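Local coordinates for protein AncCDT-1 (Synthetic construct, PDB 5T0W) that binds amino acids, here arginine held between two lobes, as a reconstructed ancestral solute-binding protein and precursor of cyclohexadienyl dehydratase, at residues D32-S37 with A185-K190; I50-A55 with N225-Q230; S88-T91 with E95-K98. All coordinates share one frame; numbering follows the deposited sequence.

Overall arrangement
The chain has the two-lobed periplasmic binding protein fold, with arginine bound between the lobes. Contact 1 crosses between the lobes, joining the loop after strand 24-29 to helix 182-189. Contact 2 packs helix 48-60 on helix 218-233 within the lobe of the parallel sheet 63-68, 24-29, 85-86, and contact 3 belongs to the same lobe. Contact centres lie 18 to 21 Å apart. Along the chain the segments of contacts 1 and 2 alternate, and contact 3 is nested inside the loops both close. Contacts 1 and 3 both touch arginine and meet at Tyr33 and Gly89; contact 2 meets contact 1 where Ser37 packs on Ile50, probably linking the ligand cleft to one lobe's body.

Contact 1 of 3, residues D32-S37 with A185-K190. With ARG (arginine), chain E.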
ATOM      1  N   ASP A  32       5.276  -2.553   7.513  1.00 33.92           N
ATOM      2  CA  ASP A  32       6.512  -1.888   7.065  1.00 34.89           C
ATOM      3  C   ASP A  32       6.255  -1.304   5.704  1.00 33.57           C
ATOM      4  O   ASP A  32       6.675  -1.861   4.695  1.00 34.01           O
ATOM      5  CB  ASP A  32       7.777  -2.765   7.066  1.00 36.55           C
ATOM      6  CG  ASP A  32       9.064  -1.921   7.177  1.00 38.33           C
ATOM      7  OD1 ASP A  32       8.986  -0.678   6.975  1.00 37.95           O
ATOM      8  OD2 ASP A  32      10.150  -2.494   7.503  1.00 40.26           O
ATOM      9  N   TYR A  33       5.546  -0.177   5.681  1.00 32.33           N
ATOM     10  CA  TYR A  33       5.141   0.420   4.424  1.00 30.86           C
ATOM     11  C   TYR A  33       4.892   1.895   4.611  1.00 30.75           C
ATOM     12  O   TYR A  33       3.761   2.352   4.577  1.00 29.94           O
ATOM     13  CB  TYR A  33       3.904  -0.306   3.903  1.00 29.50           C
ATOM     14  CG  TYR A  33       3.588  -0.013   2.474  1.00 28.61           C
ATOM     15  CD1 TYR A  33       4.493  -0.318   1.459  1.00 29.03           C
ATOM     16  CD2 TYR A  33       2.376   0.542   2.125  1.00 27.49           C
ATOM     17  CE1 TYR A  33       4.199  -0.065   0.139  1.00 28.27           C
ATOM     18  CE2 TYR A  33       2.078   0.789   0.814  1.00 26.82           C
ATOM     19  CZ  TYR A  33       3.000   0.483  -0.157  1.00 27.11           C
ATOM     20  OH  TYR A  33       2.726   0.737  -1.425  1.00 26.79           O
ATOM     21  N   LYS A  34       5.962   2.618   4.914  1.00 31.93           N
ATOM     22  CA  LYS A  34       5.881   4.046   5.180  1.00 32.21           C
ATOM     23  C   LYS A  34       5.588   4.710   3.896  1.00 31.05           C
ATOM     24  O   LYS A  34       6.085   4.291   2.886  1.00 30.89           O
ATOM     25  CB  LYS A  34       7.201   4.594   5.688  1.00 34.44           C
ATOM     26  CG  LYS A  34       7.527   4.199   7.104  1.00 36.02           C
ATOM     27  CD  LYS A  34       9.018   4.323   7.489  1.00 38.52           C
ATOM     28  CE  LYS A  34       9.828   3.028   7.339  1.00 39.20           C
ATOM     29  NZ  LYS A  34      11.283   3.320   7.598  1.00 41.62           N
ATOM     30  N   PRO A  35       4.781   5.762   3.925  1.00 30.44           N
ATOM     31  CA  PRO A  35       4.125   6.362   5.076  1.00 30.59           C
ATOM     32  C   PRO A  35       2.678   5.847   5.362  1.00 29.16           C
ATOM     33  O   PRO A  35       1.930   6.506   6.079  1.00 29.29           O
ATOM     34  CB  PRO A  35       4.094   7.834   4.685  1.00 31.17           C
ATOM     35  CG  PRO A  35       3.840   7.787   3.223  1.00 30.32           C
ATOM     36  CD  PRO A  35       4.524   6.544   2.706  1.00 30.01           C
ATOM     37  N   PHE A  36       2.306   4.678   4.856  1.00 27.97           N
ATOM     38  CA  PHE A  36       0.934   4.187   5.025  1.00 26.81           C
ATOM     39  C   PHE A  36       0.731   3.470   6.344  1.00 27.32           C
ATOM     40  O   PHE A  36      -0.181   3.816   7.102  1.00 27.12           O
ATOM     41  CB  PHE A  36       0.552   3.276   3.873  1.00 25.68           C
ATOM     42  CG  PHE A  36       0.373   3.993   2.592  1.00 25.23           C
ATOM     43  CD1 PHE A  36      -0.827   4.612   2.310  1.00 24.70           C
ATOM     44  CD2 PHE A  36       1.415   4.083   1.679  1.00 25.65           C
ATOM     45  CE1 PHE A  36      -1.009   5.314   1.135  1.00 24.64           C
ATOM     46  CE2 PHE A  36       1.248   4.778   0.483  1.00 25.54           C
ATOM     47  CZ  PHE A  36       0.029   5.387   0.217  1.00 25.10           C
ATOM     48  N   SER A  37       1.587   2.495   6.646  1.00 28.15           N
ATOM     49  CA  SER A  37       1.579   1.888   7.973  1.00 29.23           C
ATOM     50  C   SER A  37       2.950   1.341   8.347  1.00 30.83           C
ATOM     51  O   SER A  37       3.588   0.605   7.575  1.00 30.89           O
ATOM     52  CB  SER A  37       0.543   0.777   8.067  1.00 28.45           C
ATOM     53  OG  SER A  37       0.853  -0.223   7.145  1.00 28.15           O
ATOM     54  N   ALA A 185       8.229   5.564  -2.740  1.00 23.18           N
ATOM     55  CA  ALA A 185       9.489   5.900  -3.389  1.00 23.41           C
ATOM     56  C   ALA A 185      10.002   7.239  -2.915  1.00 25.43           C
ATOM     57  O   ALA A 185      11.200   7.401  -2.634  1.00 26.04           O
ATOM     58  CB  ALA A 185       9.293   5.935  -4.900  1.00 22.51           C
ATOM     59  N   ALA A 186       9.095   8.210  -2.819  1.00 27.05           N
ATOM     60  CA  ALA A 186       9.464   9.520  -2.356  1.00 29.63           C
ATOM     61  C   ALA A 186       9.973   9.443  -0.931  1.00 32.29           C
ATOM     62  O   ALA A 186      11.028  10.000  -0.598  1.00 33.91           O
ATOM     63  CB  ALA A 186       8.279  10.468  -2.459  1.00 30.35           C
ATOM     64  N   TYR A 187       9.224   8.752  -0.088  1.00 34.24           N
ATOM     65  CA  TYR A 187       9.602   8.605   1.322  1.00 37.97           C
ATOM     66  C   TYR A 187      10.991   7.952   1.474  1.00 38.71           C
ATOM     67  O   TYR A 187      11.812   8.460   2.208  1.00 41.14           O
ATOM     68  CB  TYR A 187       8.497   7.867   2.091  1.00 39.55           C
ATOM     69  CG  TYR A 187       8.677   7.834   3.604  1.00 43.23           C
ATOM     70  CD1 TYR A 187       9.594   6.963   4.202  1.00 44.53           C
ATOM     71  CD2 TYR A 187       7.902   8.701   4.452  1.00 45.68           C
ATOM     72  CE1 TYR A 187       9.749   6.950   5.587  1.00 48.23           C
ATOM     73  CE2 TYR A 187       8.039   8.685   5.840  1.00 48.91           C
ATOM     74  CZ  TYR A 187       8.956   7.797   6.407  1.00 50.61           C
ATOM     75  OH  TYR A 187       9.135   7.756   7.771  1.00 54.40           O
ATOM     76  N   TYR A 188      11.274   6.891   0.716  1.00 37.70           N
ATOM     77  CA  TYR A 188      12.615   6.289   0.703  1.00 38.67           C
ATOM     78  C   TYR A 188      13.726   7.220   0.168  1.00 40.02           C
ATOM     79  O   TYR A 188      14.892   7.076   0.556  1.00 42.26           O
ATOM     80  CB  TYR A 188      12.654   4.953  -0.081  1.00 36.76           C
ATOM     81  CG  TYR A 188      12.239   3.729   0.739  1.00 38.34           C
ATOM     82  CD1 TYR A 188      12.894   3.402   1.914  1.00 40.98           C
ATOM     83  CD2 TYR A 188      11.190   2.901   0.326  1.00 37.65           C
ATOM     84  CE1 TYR A 188      12.501   2.307   2.666  1.00 42.93           C
ATOM     85  CE2 TYR A 188      10.792   1.801   1.064  1.00 38.95           C
ATOM     86  CZ  TYR A 188      11.444   1.497   2.228  1.00 42.17           C
ATOM     87  OH  TYR A 188      11.054   0.391   2.992  1.00 45.15           O
ATOM     88  N   ALA A 189      13.392   8.163  -0.708  1.00 39.45           N
ATOM     89  CA  ALA A 189      14.391   9.094  -1.199  1.00 40.27           C
ATOM     90  C   ALA A 189      14.840  10.123  -0.124  1.00 43.39           C
ATOM     91  O   ALA A 189      15.954  10.593  -0.210  1.00 44.54           O
ATOM     92  CB  ALA A 189      13.896   9.798  -2.437  1.00 39.23           C
ATOM     93  N   LYS A 190      13.982  10.460   0.844  1.00 44.85           N
ATOM     94  CA  LYS A 190      14.333  11.247   2.033  1.00 49.39           C
ATOM     95  C   LYS A 190      13.142  11.959   2.659  1.00 50.63           C
ATOM     96  O   LYS A 190      12.474  12.743   2.017  1.00 50.41           O
ATOM     97  CB  LYS A 190      15.433  12.271   1.725  1.00 52.19           C
TER
HETATM   98  N   ARG E 301      -0.243  -0.327  -3.753  1.00  7.68           N
HETATM   99  CA  ARG E 301       0.432  -1.595  -4.060  1.00  7.57           C
HETATM  100  C   ARG E 301      -0.597  -2.661  -4.073  1.00  7.46           C
HETATM  101  O   ARG E 301      -0.305  -3.738  -4.594  1.00  7.30           O
HETATM  102  CB  ARG E 301       1.456  -1.923  -3.015  1.00  7.80           C
HETATM  103  CG  ARG E 301       0.817  -2.181  -1.681  1.00  8.38           C
HETATM  104  CD  ARG E 301       1.815  -2.751  -0.677  1.00  8.75           C
HETATM  105  NE  ARG E 301       1.393  -2.423   0.674  1.00  9.10           N
HETATM  106  CZ  ARG E 301       1.987  -2.877   1.766  1.00  9.46           C
HETATM  107  NH1 ARG E 301       1.551  -2.502   2.975  1.00  9.40           N
HETATM  108  NH2 ARG E 301       3.025  -3.694   1.651  1.00  9.64           N
HETATM  109  OXT ARG E 301      -1.709  -2.457  -3.547  1.00  7.36           O
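Lys34 sets its CB over one face of the Tyr187 ring, the rest of the chain slanting off past the rim. The evidence is a CH-pi contact: Lys34 CB stands 3.7 Å from the centroid of the Tyr187 ring, 20° off its normal and displaced toward the rim. From there the chain passes out over the CE1 and hydroxyl corner, Lys34 CD coming 3.4 Å from Tyr187 OH. Pro35 follows a cis peptide bond, and Pro35 CB approaches the opposite rim obliquely, from the same side of the ring plane, 3.9 Å from Tyr187 CD2. Tyr187 reaches this position with CG anti to the backbone N (chi1 -171°), standing off helix 182-189 toward the loop. The loop and the helix belong to different lobes of the binding-protein fold, so this apolar patch bridges the lobes beside the ligand cleft. Inside the loop a classic beta bulge sets the chain: Tyr33 O accepts from both Phe36 N at 2.8 Å and Ser37 N at 3.0 Å, while Tyr33 N donates to Ser37 O. On the ligand side, the bound arginine lies over one face of the Tyr33 ring, its NE 3.2 Å above the ring plane and over the centre. Trp244 and Phe245 of helix 236-245 pack against Pro35, and Tyr188 stacks on Phe167.

Contact 2 of 3, residues I50-A55 with N225-Q230; sequences IDLAKA and NNWLKQ
Trp227 reaches from helix 218-233 to Leu52 and Ala55 on helix 48-60, and its indole makes the close contacts between these segments. The CB of Trp227 points toward the opposing helix, and chi1 of 153° places CG roughly anti to the backbone N, carrying the bicycle outward across the gap. The backbones themselves stay well apart: the CA atoms of Ala55 and Trp227 are 8.8 Å from each other. Beyond CG, the pyrrole nitrogen is the first ring atom to meet the other segment, with Trp227 NE1 3.7 Å from Ala55 C and 3.9 Å from Ala55 CB. This methyl sits at the ring edge, in the indole plane, and faces the edge between NE1 and CZ2, Ala55 CB lying 4.1 Å from Trp227 CZ2. That same CZ2 also meets the backbone one turn earlier, 3.4 Å from Leu52 O, an approach that is oblique to the ring. At the tip, Trp227 CH2 lies near Leu52 O and packs on Leu52 CB at 4.2 Å. Leu52 and Ala55, three residues apart, thus present one face of their helix to the indole. Met231, a turn further along helix 218-233, touches both of them, while Leu240 of helix 236-245 also packs on Leu52. Asp51 OD2 forms a salt bridge with Lys243 NZ and accepts from Trp244 NE1. Between the two segments the contact is van der Waals packing of the indole on methyl, CB and main-chain atoms, so shape rather than directional bonding probably sets it.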
ATOM      1  N   ILE A  50      -3.115   4.126   9.391  1.00 23.70           N
ATOM      2  CA  ILE A  50      -3.310   3.927  10.828  1.00 24.52           C
ATOM      3  C   ILE A  50      -4.231   5.009  11.339  1.00 24.86           C
ATOM      4  O   ILE A  50      -5.225   4.715  11.998  1.00 24.82           O
ATOM      5  CB  ILE A  50      -1.969   3.949  11.566  1.00 25.81           C
ATOM      6  CG1 ILE A  50      -1.061   2.823  11.034  1.00 25.62           C
ATOM      7  CG2 ILE A  50      -2.160   3.808  13.058  1.00 26.90           C
ATOM      8  CD1 ILE A  50      -1.682   1.439  11.041  1.00 25.00           C
ATOM      9  N   ASP A  51      -3.954   6.252  10.986  1.00 25.31           N
ATOM     10  CA  ASP A  51      -4.829   7.343  11.412  1.00 25.85           C
ATOM     11  C   ASP A  51      -6.247   7.171  10.885  1.00 24.86           C
ATOM     12  O   ASP A  51      -7.224   7.390  11.590  1.00 25.18           O
ATOM     13  CB  ASP A  51      -4.272   8.688  10.959  1.00 26.67           C
ATOM     14  CG  ASP A  51      -3.028   9.102  11.728  1.00 28.18           C
ATOM     15  OD1 ASP A  51      -2.588   8.358  12.631  1.00 28.62           O
ATOM     16  OD2 ASP A  51      -2.483  10.176  11.401  1.00 29.11           O
ATOM     17  N   LEU A  52      -6.356   6.772   9.629  1.00 23.80           N
ATOM     18  CA  LEU A  52      -7.656   6.515   9.048  1.00 23.01           C
ATOM     19  C   LEU A  52      -8.348   5.392   9.803  1.00 22.77           C
ATOM     20  O   LEU A  52      -9.507   5.545  10.194  1.00 22.91           O
ATOM     21  CB  LEU A  52      -7.514   6.186   7.565  1.00 22.15           C
ATOM     22  CG  LEU A  52      -7.294   7.444   6.692  1.00 22.51           C
ATOM     23  CD1 LEU A  52      -7.038   7.195   5.208  1.00 21.89           C
ATOM     24  CD2 LEU A  52      -8.370   8.514   6.864  1.00 23.12           C
ATOM     25  N   ALA A  53      -7.646   4.275  10.009  1.00 22.59           N
ATOM     26  CA  ALA A  53      -8.180   3.178  10.813  1.00 22.66           C
ATOM     27  C   ALA A  53      -8.718   3.683  12.150  1.00 23.59           C
ATOM     28  O   ALA A  53      -9.823   3.325  12.559  1.00 23.63           O
ATOM     29  CB  ALA A  53      -7.128   2.123  11.045  1.00 22.82           C
ATOM     30  N   LYS A  54      -7.945   4.533  12.814  1.00 24.51           N
ATOM     31  CA  LYS A  54      -8.381   5.112  14.075  1.00 25.68           C
ATOM     32  C   LYS A  54      -9.655   5.889  13.910  1.00 25.63           C
ATOM     33  O   LYS A  54     -10.555   5.781  14.749  1.00 26.21           O
ATOM     34  CB  LYS A  54      -7.324   6.038  14.640  1.00 26.96           C
ATOM     35  CG  LYS A  54      -6.136   5.279  15.183  1.00 27.62           C
ATOM     36  CD  LYS A  54      -5.164   6.229  15.846  1.00 29.22           C
ATOM     37  CE  LYS A  54      -4.050   5.425  16.487  1.00 30.13           C
ATOM     38  NZ  LYS A  54      -2.900   6.315  16.727  1.00 31.53           N
ATOM     39  N   ALA A  55      -9.732   6.698  12.855  1.00 25.19           N
ATOM     40  CA  ALA A  55     -10.913   7.538  12.622  1.00 25.39           C
ATOM     41  C   ALA A  55     -12.147   6.661  12.430  1.00 24.74           C
ATOM     42  O   ALA A  55     -13.217   6.957  12.963  1.00 25.31           O
ATOM     43  CB  ALA A  55     -10.704   8.461  11.407  1.00 25.19           C
ATOM     44  N   ASN A 225     -17.959   3.622   3.302  1.00 17.70           N
ATOM     45  CA  ASN A 225     -18.095   4.671   2.312  1.00 18.06           C
ATOM     46  C   ASN A 225     -18.726   5.915   2.913  1.00 18.62           C
ATOM     47  O   ASN A 225     -18.291   7.016   2.619  1.00 19.04           O
ATOM     48  CB  ASN A 225     -18.867   4.221   1.072  1.00 18.27           C
ATOM     49  CG  ASN A 225     -18.029   3.351   0.159  1.00 18.28           C
ATOM     50  OD1 ASN A 225     -16.804   3.518   0.045  1.00 18.17           O
ATOM     51  ND2 ASN A 225     -18.670   2.375  -0.452  1.00 18.55           N
ATOM     52  N   ASN A 226     -19.735   5.748   3.759  1.00 19.04           N
ATOM     53  CA  ASN A 226     -20.357   6.885   4.354  1.00 19.83           C
ATOM     54  C   ASN A 226     -19.319   7.655   5.175  1.00 20.27           C
ATOM     55  O   ASN A 226     -19.242   8.883   5.095  1.00 20.82           O
ATOM     56  CB  ASN A 226     -21.535   6.461   5.257  1.00 20.00           C
ATOM     57  CG  ASN A 226     -22.782   6.098   4.475  1.00 20.26           C
ATOM     58  OD1 ASN A 226     -22.972   6.534   3.336  1.00 20.57           O
ATOM     59  ND2 ASN A 226     -23.667   5.324   5.105  1.00 20.35           N
ATOM     60  N   TRP A 227     -18.540   6.901   5.947  1.00 20.26           N
ATOM     61  CA  TRP A 227     -17.570   7.455   6.883  1.00 20.93           C
ATOM     62  C   TRP A 227     -16.522   8.257   6.136  1.00 21.52           C
ATOM     63  O   TRP A 227     -16.131   9.327   6.558  1.00 22.29           O
ATOM     64  CB  TRP A 227     -16.900   6.302   7.678  1.00 20.70           C
ATOM     65  CG  TRP A 227     -15.551   6.625   8.151  1.00 20.94           C
ATOM     66  CD1 TRP A 227     -15.227   7.454   9.155  1.00 21.66           C
ATOM     67  CD2 TRP A 227     -14.328   6.146   7.607  1.00 20.72           C
ATOM     68  NE1 TRP A 227     -13.863   7.528   9.288  1.00 21.93           N
ATOM     69  CE2 TRP A 227     -13.286   6.748   8.333  1.00 21.36           C
ATOM     70  CE3 TRP A 227     -14.003   5.287   6.552  1.00 20.30           C
ATOM     71  CZ2 TRP A 227     -11.930   6.514   8.056  1.00 21.46           C
ATOM     72  CZ3 TRP A 227     -12.644   5.038   6.281  1.00 20.45           C
ATOM     73  CH2 TRP A 227     -11.625   5.656   7.045  1.00 20.95           C
ATOM     74  N   LEU A 228     -16.043   7.681   5.048  1.00 21.71           N
ATOM     75  CA  LEU A 228     -15.034   8.277   4.230  1.00 22.40           C
ATOM     76  C   LEU A 228     -15.595   9.532   3.620  1.00 23.60           C
ATOM     77  O   LEU A 228     -14.963  10.583   3.651  1.00 24.43           O
ATOM     78  CB  LEU A 228     -14.609   7.290   3.137  1.00 21.99           C
ATOM     79  CG  LEU A 228     -13.492   7.725   2.198  1.00 22.24           C
ATOM     80  CD1 LEU A 228     -12.240   8.137   2.976  1.00 22.51           C
ATOM     81  CD2 LEU A 228     -13.183   6.591   1.227  1.00 22.02           C
ATOM     82  N   LYS A 229     -16.778   9.425   3.041  1.00 24.38           N
ATOM     83  CA  LYS A 229     -17.482  10.573   2.467  1.00 25.96           C
ATOM     84  C   LYS A 229     -17.510  11.745   3.444  1.00 26.56           C
ATOM     85  O   LYS A 229     -17.200  12.873   3.103  1.00 27.13           O
ATOM     86  CB  LYS A 229     -18.897  10.133   2.135  1.00 26.76           C
ATOM     87  CG  LYS A 229     -19.550  10.835   0.982  1.00 28.49           C
ATOM     88  CD  LYS A 229     -20.910  10.227   0.748  1.00 29.52           C
ATOM     89  CE  LYS A 229     -20.899   8.835   0.019  1.00 29.60           C
ATOM     90  NZ  LYS A 229     -21.505   8.883  -1.351  1.00 30.93           N
ATOM     91  N   GLN A 230     -17.882  11.437   4.673  1.00 26.93           N
ATOM     92  CA  GLN A 230     -17.953  12.406   5.759  1.00 28.27           C
ATOM     93  C   GLN A 230     -16.617  13.106   6.023  1.00 28.87           C
ATOM     94  O   GLN A 230     -16.599  14.295   6.263  1.00 29.94           O
ATOM     95  CB  GLN A 230     -18.482  11.726   7.042  1.00 28.14           C
ATOM     96  CG  GLN A 230     -18.499  12.598   8.290  1.00 29.47           C
ATOM     97  CD  GLN A 230     -19.427  13.768   8.168  1.00 31.04           C
ATOM     98  OE1 GLN A 230     -20.443  13.699   7.469  1.00 31.79           O
ATOM     99  NE2 GLN A 230     -19.057  14.888   8.782  1.00 32.46           N
TER

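Contact 3 of 3, residues S88-T91 with E95-K98. With ARG (arginine), chain E.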
ATOM      1  N   SER A  88      -4.026  -0.750   4.039  1.00 20.24           N
ATOM      2  CA  SER A  88      -2.613  -1.109   3.828  1.00 20.70           C
ATOM      3  C   SER A  88      -2.104  -0.715   2.459  1.00 20.51           C
ATOM      4  O   SER A  88      -1.381  -1.461   1.811  1.00 20.74           O
ATOM      5  CB  SER A  88      -2.364  -2.604   4.082  1.00 21.13           C
ATOM      6  OG  SER A  88      -1.020  -2.818   4.462  1.00 21.91           O
ATOM      7  N   GLY A  89      -2.496   0.475   2.039  1.00 20.24           N
ATOM      8  CA  GLY A  89      -2.063   1.033   0.770  1.00 20.24           C
ATOM      9  C   GLY A  89      -2.453   0.196  -0.420  1.00 19.98           C
ATOM     10  O   GLY A  89      -1.681   0.060  -1.346  1.00 20.22           O
ATOM     11  N   MET A  90      -3.643  -0.393  -0.364  1.00 19.66           N
ATOM     12  CA  MET A  90      -4.048  -1.338  -1.366  1.00 19.68           C
ATOM     13  C   MET A  90      -4.687  -0.717  -2.610  1.00 19.62           C
ATOM     14  O   MET A  90      -5.718  -0.077  -2.557  1.00 19.47           O
ATOM     15  CB  MET A  90      -4.992  -2.330  -0.760  1.00 19.67           C
ATOM     16  CG  MET A  90      -5.304  -3.457  -1.696  1.00 20.00           C
ATOM     17  SD  MET A  90      -6.034  -4.814  -0.842  1.00 20.39           S
ATOM     18  CE  MET A  90      -6.388  -5.868  -2.227  1.00 21.04           C
ATOM     19  N   THR A  91      -4.030  -0.908  -3.739  1.00 19.93           N
ATOM     20  CA  THR A  91      -4.540  -0.489  -5.027  1.00 20.14           C
ATOM     21  C   THR A  91      -5.775  -1.328  -5.401  1.00 20.28           C
ATOM     22  O   THR A  91      -5.805  -2.519  -5.191  1.00 20.45           O
ATOM     23  CB  THR A  91      -3.452  -0.681  -6.094  1.00 20.63           C
ATOM     24  OG1 THR A  91      -2.312   0.112  -5.763  1.00 20.70           O
ATOM     25  CG2 THR A  91      -3.952  -0.286  -7.446  1.00 21.06           C
ATOM     26  N   GLU A  95      -8.624  -7.636 -11.048  1.00 28.97           N
ATOM     27  CA  GLU A  95      -8.356  -8.995 -10.548  1.00 30.45           C
ATOM     28  C   GLU A  95      -8.724  -9.127  -9.064  1.00 29.59           C
ATOM     29  O   GLU A  95      -9.318 -10.109  -8.668  1.00 30.13           O
ATOM     30  CB  GLU A  95      -6.882  -9.377 -10.797  1.00 31.47           C
ATOM     31  CG  GLU A  95      -6.653 -10.810 -11.284  1.00 34.20           C
ATOM     32  CD  GLU A  95      -5.176 -11.283 -11.118  1.00 35.34           C
ATOM     33  OE1 GLU A  95      -4.266 -10.422 -10.946  1.00 34.93           O
ATOM     34  OE2 GLU A  95      -4.931 -12.520 -11.126  1.00 37.26           O
ATOM     35  N   ARG A  96      -8.365  -8.116  -8.259  1.00 28.35           N
ATOM     36  CA  ARG A  96      -8.674  -8.104  -6.820  1.00 27.77           C
ATOM     37  C   ARG A  96     -10.152  -7.862  -6.511  1.00 28.07           C
ATOM     38  O   ARG A  96     -10.676  -8.425  -5.549  1.00 28.31           O
ATOM     39  CB  ARG A  96      -7.870  -7.043  -6.100  1.00 26.47           C
ATOM     40  CG  ARG A  96      -6.404  -7.361  -5.998  1.00 26.37           C
ATOM     41  CD  ARG A  96      -5.584  -6.118  -5.635  1.00 25.39           C
ATOM     42  NE  ARG A  96      -4.201  -6.476  -5.379  1.00 25.47           N
ATOM     43  CZ  ARG A  96      -3.278  -5.611  -5.021  1.00 24.95           C
ATOM     44  NH1 ARG A  96      -3.571  -4.332  -4.872  1.00 24.37           N
ATOM     45  NH2 ARG A  96      -2.051  -6.034  -4.828  1.00 25.26           N
ATOM     46  N   LYS A  97     -10.815  -7.042  -7.326  1.00 28.53           N
ATOM     47  CA  LYS A  97     -12.293  -6.812  -7.237  1.00 29.28           C
ATOM     48  C   LYS A  97     -13.108  -8.120  -7.316  1.00 30.33           C
ATOM     49  O   LYS A  97     -14.167  -8.231  -6.693  1.00 30.51           O
ATOM     50  CB  LYS A  97     -12.785  -5.801  -8.309  1.00 30.00           C
ATOM     51  CG  LYS A  97     -12.614  -4.343  -7.914  1.00 29.46           C
ATOM     52  CD  LYS A  97     -12.686  -3.409  -9.118  1.00 30.53           C
ATOM     53  CE  LYS A  97     -14.069  -2.797  -9.369  1.00 31.66           C
ATOM     54  NZ  LYS A  97     -14.154  -1.379  -8.863  1.00 31.30           N
ATOM     55  N   LYS A  98     -12.583  -9.103  -8.040  1.00 30.98           N
ATOM     56  CA  LYS A  98     -13.214 -10.419  -8.123  1.00 32.38           C
ATOM     57  C   LYS A  98     -13.148 -11.191  -6.824  1.00 31.89           C
ATOM     58  O   LYS A  98     -13.907 -12.124  -6.638  1.00 33.29           O
ATOM     59  CB  LYS A  98     -12.556 -11.267  -9.216  1.00 33.82           C
ATOM     60  CG  LYS A  98     -12.729 -10.706 -10.620  1.00 34.72           C
ATOM     61  CD  LYS A  98     -11.760 -11.372 -11.592  1.00 35.95           C
ATOM     62  CE  LYS A  98     -11.756 -10.713 -12.949  1.00 36.69           C
ATOM     63  NZ  LYS A  98     -13.140 -10.411 -13.424  1.00 37.79           N
TER
HETATM   64  N   ARG E 301      -0.243  -0.327  -3.753  1.00  7.68           N
HETATM   65  CA  ARG E 301       0.432  -1.595  -4.060  1.00  7.57           C
HETATM   66  C   ARG E 301      -0.597  -2.661  -4.073  1.00  7.46           C
HETATM   67  O   ARG E 301      -0.305  -3.738  -4.594  1.00  7.30           O
HETATM   68  CB  ARG E 301       1.456  -1.923  -3.015  1.00  7.80           C
HETATM   69  CG  ARG E 301       0.817  -2.181  -1.681  1.00  8.38           C
HETATM   70  CD  ARG E 301       1.815  -2.751  -0.677  1.00  8.75           C
HETATM   71  NE  ARG E 301       1.393  -2.423   0.674  1.00  9.10           N
HETATM   72  CZ  ARG E 301       1.987  -2.877   1.766  1.00  9.46           C
HETATM   73  NH1 ARG E 301       1.551  -2.502   2.975  1.00  9.40           N
HETATM   74  NH2 ARG E 301       3.025  -3.694   1.651  1.00  9.64           N
HETATM   75  OXT ARG E 301      -1.709  -2.457  -3.547  1.00  7.36           O
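Arg96 and Thr91 meet each other and the bound arginine at its carboxylate. Arg96 NH1 donates to Thr91 O at 2.9 Å, with the carbonyl oxygen only 3° out of the guanidinium plane, and also to the ligand OXT at 3.0 Å. Its neighbour Arg96 NH2 takes the other carboxylate oxygen, ligand O, at 2.9 Å, so the guanidinium meets the carboxylate at its edge with two nitrogens. A nearly straight backbone bond (169°) brings Thr91 N to the same OXT at 2.8 Å. The ligand amino nitrogen donates to Gly89 O at 2.8 Å and to Thr91 OG1, while the far guanidinium is gripped by Ser88: ligand NH1 lies 3.0 Å from Ser88 OG and ligand NE bonds to Ser88 O.

One shell out, Met90 slants across the Arg96 chain, its CE 3.5 Å from Arg96 CD. Arg96 itself is extended from CG to NE, which carries the guanidinium from helix 94-97 to the ligand. Thr93 OG1 bonds to Arg96 N, Trp71 and Phe102 touch both Met90 and Arg96, and Asp30 N bonds to Ser88 OG. An arginine paired with the ligand carboxylate, a loop carbonyl and a threonine hydroxyl taking the amino group, and Asp181 of the other lobe also bonded to the ligand make the pattern familiar from family 3 solute-binding proteins.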